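Local structure of NRPS (Penicillium fellutanum, 6NKI) at residues Ile235-Ala241 and Ala398-Asn402; Asp315-Asp321 and Leu391-Arg396; Arg251-Thr255 and His357-Leu362. The protein is a Rossmann-fold protein of the male sterility family that binds NADPH and is probably part of a nonribosomal peptide synthetase. Residues are numbered along the deposited sequence.

Contact 1. Residues Ile235-Ala241 and Ala398-Asn402; sequences IGPVSNA and AVVRN
This is a buried, mainly apolar contact between a loop and a helix. Residues 235-241 leave the end of strand 233-235 and run toward helix 248-259. Residues 398-402 are one turn of the long helix 389-410. No hydrogen bond crosses the contact. The loop is extended from Ile235 to Pro237, with psi near 150°. Val238 and Ser239 then take helical angles (-58/-41 and -63/-45), and this bend brings Ala241 back to the helix. The CA atoms of Val238 and Ala398 are 4.9 Å apart, and those of Ala241 and Asn402 are 5.6 Å apart. Ile235 points toward the helix. With chi1 p and chi2 t, its CD1 lies 3.4 Å from Ala398 CB and 3.5 Å from Val399 N. The same side chain is about 5 Å from the bound NADPH. The contact therefore sets helix 389-410 against a loop beside the NADPH pocket of this Rossmann-fold protein. Val238, chi1 t, places CG2 4.2 Å from Ala398 CB and CG1 3.8 Å from Arg401 CG. Its carbonyl O lies over one face of the Arg401 guanidinium. Ala241 CB packs 4.0 Å from Arg401 CB. It also comes unusually close to Asn402 OD1, at 3.1 Å. Asn402, chi1 m, turns ND2 to within 3.7 Å of Ile235 CG1. Trp250 of helix 248-259 touches Ile235, Val399 and Asn402.

Contact 2. Residues Asp315-Asp321 and Leu391-Arg396; sequences DGLNMSD and LTNMIR
A salt bridge joins Asp321 to Arg396, with OD2 of Asp321 3.0 Å from NH1 of Arg396. The same NH1 gives a weak hydrogen bond to Asp321 OD1 at 3.1 Å. Arg396 has chi1 and chi2 t and chi3 p. Its NE donates to Asn393 OD1 at 3.1 Å, so the guanidinium is also held from its own helix. Asp315 lies at the other end of the contact. Its OD2 is hydrogen-bonded to Ser390 OG of the second subunit, while its OD1 is 3.5 Å from Leu391 CD2. Packing fills the space between. Ile395, chi1 p and chi2 t, sends CD1 into a very tight contact, 3.0 Å from Gly316 O, and to 3.6 Å from Leu317 CG. Leu317 CD2 is 4.0 Å from Thr392 CG2. The CA atoms of Leu317 and Thr392 are 6.7 Å apart. Gly316 has angles of 164/-155, which by themselves call for glycine. Strand 316-318 and helix 391-396 cross at -90°, with axes 8.2 Å apart. Trp278 of helix 276-288 touches Leu391 and Ile395. The arrangement is a helix packed across an outer strand, within this chain, of a small mixed three-stranded sheet, at the subunit interface.

Contact 3. Residues Arg251-Thr255 and His357-Leu362; sequences RVVTT and HPLWPL
Arg251 has the largest area buried here, followed by Leu359 and Pro358. Arg251 lies on helix 248-259, and the other two belong to the loop between helices 339-351 and 363-369. A type I beta turn from His357 to Trp360 shapes this loop, closed by Trp360 N bonding to His357 O at 3.0 Å. Arg251 points toward the turn in an extended form, chi1 m with chi2 and chi3 t. Its NH2 donates a very short hydrogen bond of 2.5 Å to Pro358 O, which lies at the edge of the guanidinium. The arginine thus ties the helix to a carbonyl within the turn. The CA atoms of Arg251 and Pro358 are 6.0 Å apart. Pro358 CB also packs 3.7 Å from Arg251 NH2, and Arg251 CD meets Leu362 CD1 at 3.7 Å. Leu359, chi1 m and chi2 t, reaches the helix with its end. Its CD2 is 3.8 Å from Val252 CG2, and its CD1 is 3.4 Å from Thr255 OG1. One turn along from Arg251, Thr255 CG2 lies 3.7 Å from His357 CE1. Trp342 of helix 339-351 touches Val252 and Thr255, and Val346 of that helix touches Leu359. On helix 248-259 Val253 touches Phe322 and Ile326 of helix 319-330, so helix 248-259 lies between this loop and helix 319-330.

How the contacts relate
Contacts 1 and 2 share helix 389-410 and use successive parts of it. Their centres are 12 Å apart, and they touch where Val238 CG2 lies 3.7 Å from Met394 CE. They also meet the two outer strands of one three-stranded sheet, 233-235 and 316-318. Contact 3 stands apart, its centre about 20 Å from that of contact 1 and 22 Å from that of contact 2. Along the chain the segments run 235-241, 251-255, 315-321, 357-362, 391-396 and 398-402. Contact 1 spans both others, while the segments of contacts 2 and 3 alternate along the chain. Helix 389-410 is thus packed on earlier elements, and at contact 1 it lies near the bound NADPH.

Contact 1. Residues Ile235-Ala241 and Ala398-Asn402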
loop_
_atom_site.group_PDB
_atom_site.type_symbol
_atom_site.label_atom_id
_atom_site.label_comp_id
_atom_site.label_asym_id
_atom_site.label_seq_id
_atom_site.Cartn_x
_atom_site.Cartn_y
_atom_site.Cartn_z
ATOM N N ILE A 235 -11.100 3.648 -4.242
ATOM C CA ILE A 235 -10.704 4.733 -5.179
ATOM C C ILE A 235 -9.557 4.222 -6.039
ATOM O O ILE A 235 -8.864 3.311 -5.611
ATOM C CB ILE A 235 -10.368 6.024 -4.418
ATOM C CG1 ILE A 235 -8.977 5.980 -3.790
ATOM C CG2 ILE A 235 -11.431 6.302 -3.376
ATOM C CD1 ILE A 235 -8.690 7.168 -2.918
ATOM N N GLY A 236 -9.374 4.836 -7.201
ATOM C CA GLY A 236 -8.392 4.405 -8.207
ATOM C C GLY A 236 -6.975 4.393 -7.688
ATOM O O GLY A 236 -6.625 5.235 -6.869
ATOM N N PRO A 237 -6.121 3.484 -8.186
ATOM C CA PRO A 237 -4.737 3.400 -7.736
ATOM C C PRO A 237 -4.035 4.715 -8.012
ATOM O O PRO A 237 -4.432 5.495 -8.880
ATOM C CB PRO A 237 -4.163 2.260 -8.574
ATOM C CG PRO A 237 -4.990 2.265 -9.822
ATOM C CD PRO A 237 -6.369 2.671 -9.388
ATOM N N VAL A 238 -2.979 4.950 -7.239
ATOM C CA VAL A 238 -2.205 6.178 -7.355
ATOM C C VAL A 238 -1.656 6.325 -8.767
ATOM O O VAL A 238 -1.574 7.434 -9.309
ATOM C CB VAL A 238 -1.078 6.181 -6.309
ATOM C CG1 VAL A 238 -0.399 7.550 -6.290
ATOM C CG2 VAL A 238 -1.603 5.775 -4.931
ATOM N N SER A 239 -1.197 5.202 -9.321
ATOM C CA SER A 239 -0.516 5.158 -10.642
ATOM C C SER A 239 -1.415 5.587 -11.803
ATOM O O SER A 239 -0.970 6.413 -12.601
ATOM C CB SER A 239 0.070 3.796 -10.883
ATOM O OG SER A 239 -0.947 2.810 -10.960
ATOM N N ASN A 240 -2.651 5.099 -11.856
ATOM C CA ASN A 240 -3.579 5.473 -12.954
ATOM C C ASN A 240 -4.848 5.960 -12.277
ATOM O O ASN A 240 -5.871 5.281 -12.372
ATOM C CB ASN A 240 -3.923 4.288 -13.855
ATOM C CG ASN A 240 -2.890 4.046 -14.933
ATOM O OD1 ASN A 240 -1.834 4.669 -14.933
ATOM N ND2 ASN A 240 -3.187 3.147 -15.854
ATOM N N ALA A 241 -4.759 7.137 -11.664
ATOM C CA ALA A 241 -5.893 7.666 -10.889
ATOM C C ALA A 241 -6.873 8.407 -11.788
ATOM O O ALA A 241 -6.513 9.423 -12.379
ATOM C CB ALA A 241 -5.392 8.553 -9.781
ATOM N N ALA A 398 -3.850 8.778 -2.756
ATOM C CA ALA A 398 -4.801 8.321 -3.764
ATOM C C ALA A 398 -5.935 9.331 -3.938
ATOM O O ALA A 398 -6.314 9.656 -5.073
ATOM C CB ALA A 398 -5.321 6.923 -3.407
ATOM N N VAL A 399 -6.444 9.889 -2.833
ATOM C CA VAL A 399 -7.450 10.944 -2.953
ATOM C C VAL A 399 -6.854 12.211 -3.535
ATOM O O VAL A 399 -7.444 12.810 -4.445
ATOM C CB VAL A 399 -8.188 11.202 -1.629
ATOM C CG1 VAL A 399 -7.287 11.682 -0.584
ATOM C CG2 VAL A 399 -9.216 12.297 -1.855
ATOM N N VAL A 400 -5.653 12.611 -3.081
ATOM C CA VAL A 400 -5.038 13.804 -3.648
ATOM C C VAL A 400 -4.917 13.666 -5.155
ATOM O O VAL A 400 -5.205 14.601 -5.906
ATOM C CB VAL A 400 -3.666 14.105 -3.004
ATOM C CG1 VAL A 400 -2.939 15.218 -3.782
ATOM C CG2 VAL A 400 -3.808 14.568 -1.559
ATOM N N ARG A 401 -4.466 12.513 -5.623
ATOM C CA ARG A 401 -4.253 12.386 -7.060
ATOM C C ARG A 401 -5.586 12.377 -7.809
ATOM O O ARG A 401 -5.648 12.771 -8.981
ATOM C CB ARG A 401 -3.456 11.119 -7.395
ATOM C CG ARG A 401 -2.098 10.932 -6.734
ATOM C CD ARG A 401 -1.124 12.047 -7.062
ATOM N NE ARG A 401 -0.926 12.242 -8.497
ATOM C CZ ARG A 401 -0.084 11.537 -9.247
ATOM N NH1 ARG A 401 0.643 10.566 -8.704
ATOM N NH2 ARG A 401 0.024 11.803 -10.544
ATOM N N ASN A 402 -6.661 11.941 -7.151
ATOM C CA ASN A 402 -7.959 11.916 -7.810
ATOM C C ASN A 402 -8.594 13.310 -7.827
ATOM O O ASN A 402 -9.120 13.752 -8.858
ATOM C CB ASN A 402 -8.879 10.892 -7.123
ATOM C CG ASN A 402 -8.458 9.421 -7.384
ATOM O OD1 ASN A 402 -8.128 9.046 -8.506
ATOM N ND2 ASN A 402 -8.479 8.601 -6.338
#

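Contact 2. Residues Asp315-Asp321 and Leu391-Arg396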
loop_
_atom_site.group_PDB
_atom_site.type_symbol
_atom_site.label_atom_id
_atom_site.label_comp_id
_atom_site.label_asym_id
_atom_site.label_seq_id
_atom_site.Cartn_x
_atom_site.Cartn_y
_atom_site.Cartn_z
ATOM N N ASP A 315 -9.508 -0.012 5.907
ATOM C CA ASP A 315 -8.657 1.049 5.371
ATOM C C ASP A 315 -9.410 2.379 5.243
ATOM O O ASP A 315 -10.563 2.428 4.804
ATOM C CB ASP A 315 -8.083 0.685 3.984
ATOM C CG ASP A 315 -7.059 -0.473 4.003
ATOM O OD1 ASP A 315 -6.735 -0.994 5.095
ATOM O OD2 ASP A 315 -6.485 -0.748 2.910
ATOM N N GLY A 316 -8.742 3.471 5.594
ATOM C CA GLY A 316 -9.398 4.750 5.341
ATOM C C GLY A 316 -8.763 5.903 6.110
ATOM O O GLY A 316 -7.595 5.847 6.493
ATOM N N LEU A 317 -9.578 6.934 6.337
ATOM C CA LEU A 317 -9.105 8.253 6.730
ATOM C C LEU A 317 -10.068 8.899 7.715
ATOM O O LEU A 317 -11.263 8.592 7.737
ATOM C CB LEU A 317 -8.983 9.164 5.510
ATOM C CG LEU A 317 -7.956 8.837 4.436
ATOM C CD1 LEU A 317 -8.196 9.672 3.179
ATOM C CD2 LEU A 317 -6.532 9.061 4.964
ATOM N N ASN A 318 -9.539 9.814 8.526
ATOM C CA ASN A 318 -10.401 10.795 9.168
ATOM C C ASN A 318 -11.014 11.680 8.094
ATOM O O ASN A 318 -10.391 11.970 7.070
ATOM C CB ASN A 318 -9.611 11.654 10.160
ATOM C CG ASN A 318 -9.155 10.870 11.373
ATOM O OD1 ASN A 318 -9.923 10.096 11.952
ATOM N ND2 ASN A 318 -7.891 11.047 11.752
ATOM N N MET A 319 -12.252 12.113 8.323
ATOM C CA MET A 319 -12.867 13.009 7.353
ATOM C C MET A 319 -12.113 14.341 7.219
ATOM O O MET A 319 -12.017 14.889 6.111
ATOM C CB MET A 319 -14.331 13.234 7.715
ATOM C CG MET A 319 -15.173 11.987 7.479
ATOM S SD MET A 319 -14.939 11.435 5.790
ATOM C CE MET A 319 -15.568 12.822 4.865
ATOM N N SER A 320 -11.562 14.875 8.318
ATOM C CA SER A 320 -10.714 16.058 8.193
ATOM C C SER A 320 -9.492 15.773 7.327
ATOM O O SER A 320 -9.108 16.596 6.485
ATOM C CB SER A 320 -10.276 16.559 9.566
ATOM O OG SER A 320 -9.357 15.675 10.171
ATOM N N ASP A 321 -8.875 14.605 7.506
ATOM C CA ASP A 321 -7.720 14.255 6.692
ATOM C C ASP A 321 -8.124 14.081 5.231
ATOM O O ASP A 321 -7.392 14.483 4.316
ATOM C CB ASP A 321 -7.091 12.979 7.259
ATOM C CG ASP A 321 -5.664 12.749 6.783
ATOM O OD1 ASP A 321 -5.122 13.563 5.994
ATOM O OD2 ASP A 321 -5.076 11.741 7.222
ATOM N N LEU A 391 0.153 3.464 5.328
ATOM C CA LEU A 391 -1.055 3.143 4.579
ATOM C C LEU A 391 -1.967 4.351 4.545
ATOM O O LEU A 391 -2.486 4.710 3.481
ATOM C CB LEU A 391 -1.738 1.909 5.193
ATOM C CG LEU A 391 -3.116 1.419 4.746
ATOM C CD1 LEU A 391 -3.138 0.992 3.306
ATOM C CD2 LEU A 391 -3.588 0.325 5.660
ATOM N N THR A 392 -2.119 5.000 5.703
ATOM C CA THR A 392 -2.760 6.305 5.778
ATOM C C THR A 392 -2.203 7.225 4.712
ATOM O O THR A 392 -2.967 7.857 3.976
ATOM C CB THR A 392 -2.554 6.902 7.166
ATOM O OG1 THR A 392 -2.940 5.954 8.168
ATOM C CG2 THR A 392 -3.386 8.187 7.340
ATOM N N ASN A 393 -0.873 7.294 4.578
ATOM C CA ASN A 393 -0.326 8.225 3.596
ATOM C C ASN A 393 -0.643 7.801 2.169
ATOM O O ASN A 393 -0.870 8.651 1.300
ATOM C CB ASN A 393 1.191 8.377 3.676
ATOM C CG ASN A 393 1.674 9.504 2.764
ATOM O OD1 ASN A 393 1.039 10.566 2.704
ATOM N ND2 ASN A 393 2.580 9.166 1.853
ATOM N N MET A 394 -0.635 6.504 1.893
ATOM C CA MET A 394 -0.780 6.087 0.497
ATOM C C MET A 394 -2.223 6.218 0.005
ATOM O O MET A 394 -2.435 6.447 -1.192
ATOM C CB MET A 394 -0.299 4.663 0.301
ATOM C CG MET A 394 0.138 4.427 -1.134
ATOM S SD MET A 394 1.668 5.345 -1.517
ATOM C CE MET A 394 1.690 5.340 -3.314
ATOM N N ILE A 395 -3.213 6.079 0.896
ATOM C CA ILE A 395 -4.576 6.403 0.479
ATOM C C ILE A 395 -4.747 7.914 0.380
ATOM O O ILE A 395 -5.346 8.395 -0.588
ATOM C CB ILE A 395 -5.637 5.777 1.407
ATOM C CG1 ILE A 395 -5.512 6.318 2.801
ATOM C CG2 ILE A 395 -5.485 4.268 1.566
ATOM C CD1 ILE A 395 -6.455 5.687 3.723
ATOM N N ARG A 396 -4.228 8.677 1.355
ATOM C CA ARG A 396 -4.192 10.132 1.222
ATOM C C ARG A 396 -3.692 10.574 -0.141
ATOM O O ARG A 396 -4.319 11.423 -0.774
ATOM C CB ARG A 396 -3.374 10.748 2.363
ATOM C CG ARG A 396 -2.887 12.141 2.085
ATOM C CD ARG A 396 -2.314 12.868 3.254
ATOM N NE ARG A 396 -1.248 12.155 3.948
ATOM C CZ ARG A 396 -1.319 11.744 5.219
ATOM N NH1 ARG A 396 -2.350 12.069 6.009
ATOM N NH2 ARG A 396 -0.328 11.015 5.714
#

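Contact 3. Residues Arg251-Thr255 and His357-Leu362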
loop_
_atom_site.group_PDB
_atom_site.type_symbol
_atom_site.label_atom_id
_atom_site.label_comp_id
_atom_site.label_asym_id
_atom_site.label_seq_id
_atom_site.Cartn_x
_atom_site.Cartn_y
_atom_site.Cartn_z
ATOM N N ARG A 251 -19.150 11.818 -6.413
ATOM C CA ARG A 251 -20.317 12.638 -6.709
ATOM C C ARG A 251 -20.509 13.714 -5.638
ATOM O O ARG A 251 -20.898 14.843 -5.946
ATOM C CB ARG A 251 -21.558 11.746 -6.831
ATOM C CG ARG A 251 -21.714 10.941 -8.151
ATOM C CD ARG A 251 -22.884 9.930 -8.027
ATOM N NE ARG A 251 -23.097 9.130 -9.236
ATOM C CZ ARG A 251 -24.085 9.299 -10.114
ATOM N NH1 ARG A 251 -24.158 8.506 -11.174
ATOM N NH2 ARG A 251 -25.031 10.215 -9.923
ATOM N N VAL A 252 -20.211 13.381 -4.375
ATOM C CA VAL A 252 -20.232 14.367 -3.293
ATOM C C VAL A 252 -19.041 15.316 -3.406
ATOM O O VAL A 252 -19.144 16.505 -3.097
ATOM C CB VAL A 252 -20.249 13.656 -1.926
ATOM C CG1 VAL A 252 -20.126 14.655 -0.788
ATOM C CG2 VAL A 252 -21.512 12.851 -1.782
ATOM N N VAL A 253 -17.905 14.810 -3.854
ATOM C CA VAL A 253 -16.751 15.672 -4.067
ATOM C C VAL A 253 -16.984 16.613 -5.247
ATOM O O VAL A 253 -16.531 17.762 -5.234
ATOM C CB VAL A 253 -15.488 14.795 -4.247
ATOM C CG1 VAL A 253 -14.308 15.598 -4.756
ATOM C CG2 VAL A 253 -15.114 14.140 -2.910
ATOM N N THR A 254 -17.693 16.152 -6.279
ATOM C CA THR A 254 -17.825 16.964 -7.486
ATOM C C THR A 254 -18.834 18.104 -7.292
ATOM O O THR A 254 -18.725 19.156 -7.940
ATOM C CB THR A 254 -18.204 16.069 -8.678
ATOM O OG1 THR A 254 -18.076 16.806 -9.900
ATOM C CG2 THR A 254 -19.649 15.558 -8.558
ATOM N N THR A 255 -19.812 17.923 -6.398
ATOM C CA THR A 255 -20.749 19.002 -6.116
ATOM C C THR A 255 -20.213 19.922 -5.032
ATOM O O THR A 255 -20.601 21.098 -4.963
ATOM C CB THR A 255 -22.121 18.451 -5.697
ATOM O OG1 THR A 255 -22.052 17.889 -4.382
ATOM C CG2 THR A 255 -22.577 17.362 -6.671
ATOM N N HIS A 357 -28.512 15.784 -12.411
ATOM C CA HIS A 357 -27.623 16.135 -11.311
ATOM C C HIS A 357 -27.130 14.880 -10.605
ATOM O O HIS A 357 -27.944 14.032 -10.220
ATOM C CB HIS A 357 -28.298 17.061 -10.305
ATOM C CG HIS A 357 -27.363 17.556 -9.242
ATOM N ND1 HIS A 357 -27.147 16.876 -8.063
ATOM C CD2 HIS A 357 -26.548 18.638 -9.204
ATOM C CE1 HIS A 357 -26.264 17.532 -7.332
ATOM N NE2 HIS A 357 -25.880 18.602 -8.003
ATOM N N PRO A 358 -25.816 14.741 -10.394
ATOM C CA PRO A 358 -25.271 13.456 -9.913
ATOM C C PRO A 358 -25.719 13.071 -8.509
ATOM O O PRO A 358 -25.636 11.884 -8.168
ATOM C CB PRO A 358 -23.749 13.669 -9.972
ATOM C CG PRO A 358 -23.551 14.774 -10.971
ATOM C CD PRO A 358 -24.756 15.682 -10.791
ATOM N N LEU A 359 -26.193 14.015 -7.685
ATOM C CA LEU A 359 -26.704 13.685 -6.357
ATOM C C LEU A 359 -28.218 13.563 -6.299
ATOM O O LEU A 359 -28.759 13.300 -5.220
ATOM C CB LEU A 359 -26.263 14.707 -5.304
ATOM C CG LEU A 359 -24.831 14.756 -4.782
ATOM C CD1 LEU A 359 -24.745 15.844 -3.737
ATOM C CD2 LEU A 359 -24.376 13.421 -4.201
ATOM N N TRP A 360 -28.917 13.756 -7.409
ATOM C CA TRP A 360 -30.345 13.474 -7.413
ATOM C C TRP A 360 -30.663 12.005 -7.123
ATOM O O TRP A 360 -31.662 11.745 -6.443
ATOM C CB TRP A 360 -30.940 13.932 -8.745
ATOM C CG TRP A 360 -32.428 13.802 -8.888
ATOM C CD1 TRP A 360 -33.394 14.353 -8.087
ATOM C CD2 TRP A 360 -33.120 13.130 -9.943
ATOM N NE1 TRP A 360 -34.642 14.028 -8.562
ATOM C CE2 TRP A 360 -34.500 13.280 -9.702
ATOM C CE3 TRP A 360 -32.704 12.399 -11.061
ATOM C CZ2 TRP A 360 -35.467 12.727 -10.539
ATOM C CZ3 TRP A 360 -33.666 11.852 -11.891
ATOM C CH2 TRP A 360 -35.031 12.018 -11.625
ATOM N N PRO A 361 -29.892 11.037 -7.641
ATOM C CA PRO A 361 -30.094 9.634 -7.295
ATOM C C PRO A 361 -29.783 9.288 -5.827
ATOM O O PRO A 361 -30.466 8.463 -5.272
ATOM C CB PRO A 361 -29.138 8.912 -8.248
ATOM C CG PRO A 361 -28.946 9.894 -9.377
ATOM C CD PRO A 361 -28.888 11.229 -8.674
ATOM N N LEU A 362 -28.759 9.918 -5.245
ATOM C CA LEU A 362 -28.262 9.575 -3.882
ATOM C C LEU A 362 -28.868 10.423 -2.756
ATOM O O LEU A 362 -28.506 10.169 -1.599
ATOM C CB LEU A 362 -26.739 9.764 -3.873
ATOM C CG LEU A 362 -25.912 8.841 -4.766
ATOM C CD1 LEU A 362 -24.450 9.240 -4.764
ATOM C CD2 LEU A 362 -26.078 7.388 -4.363
#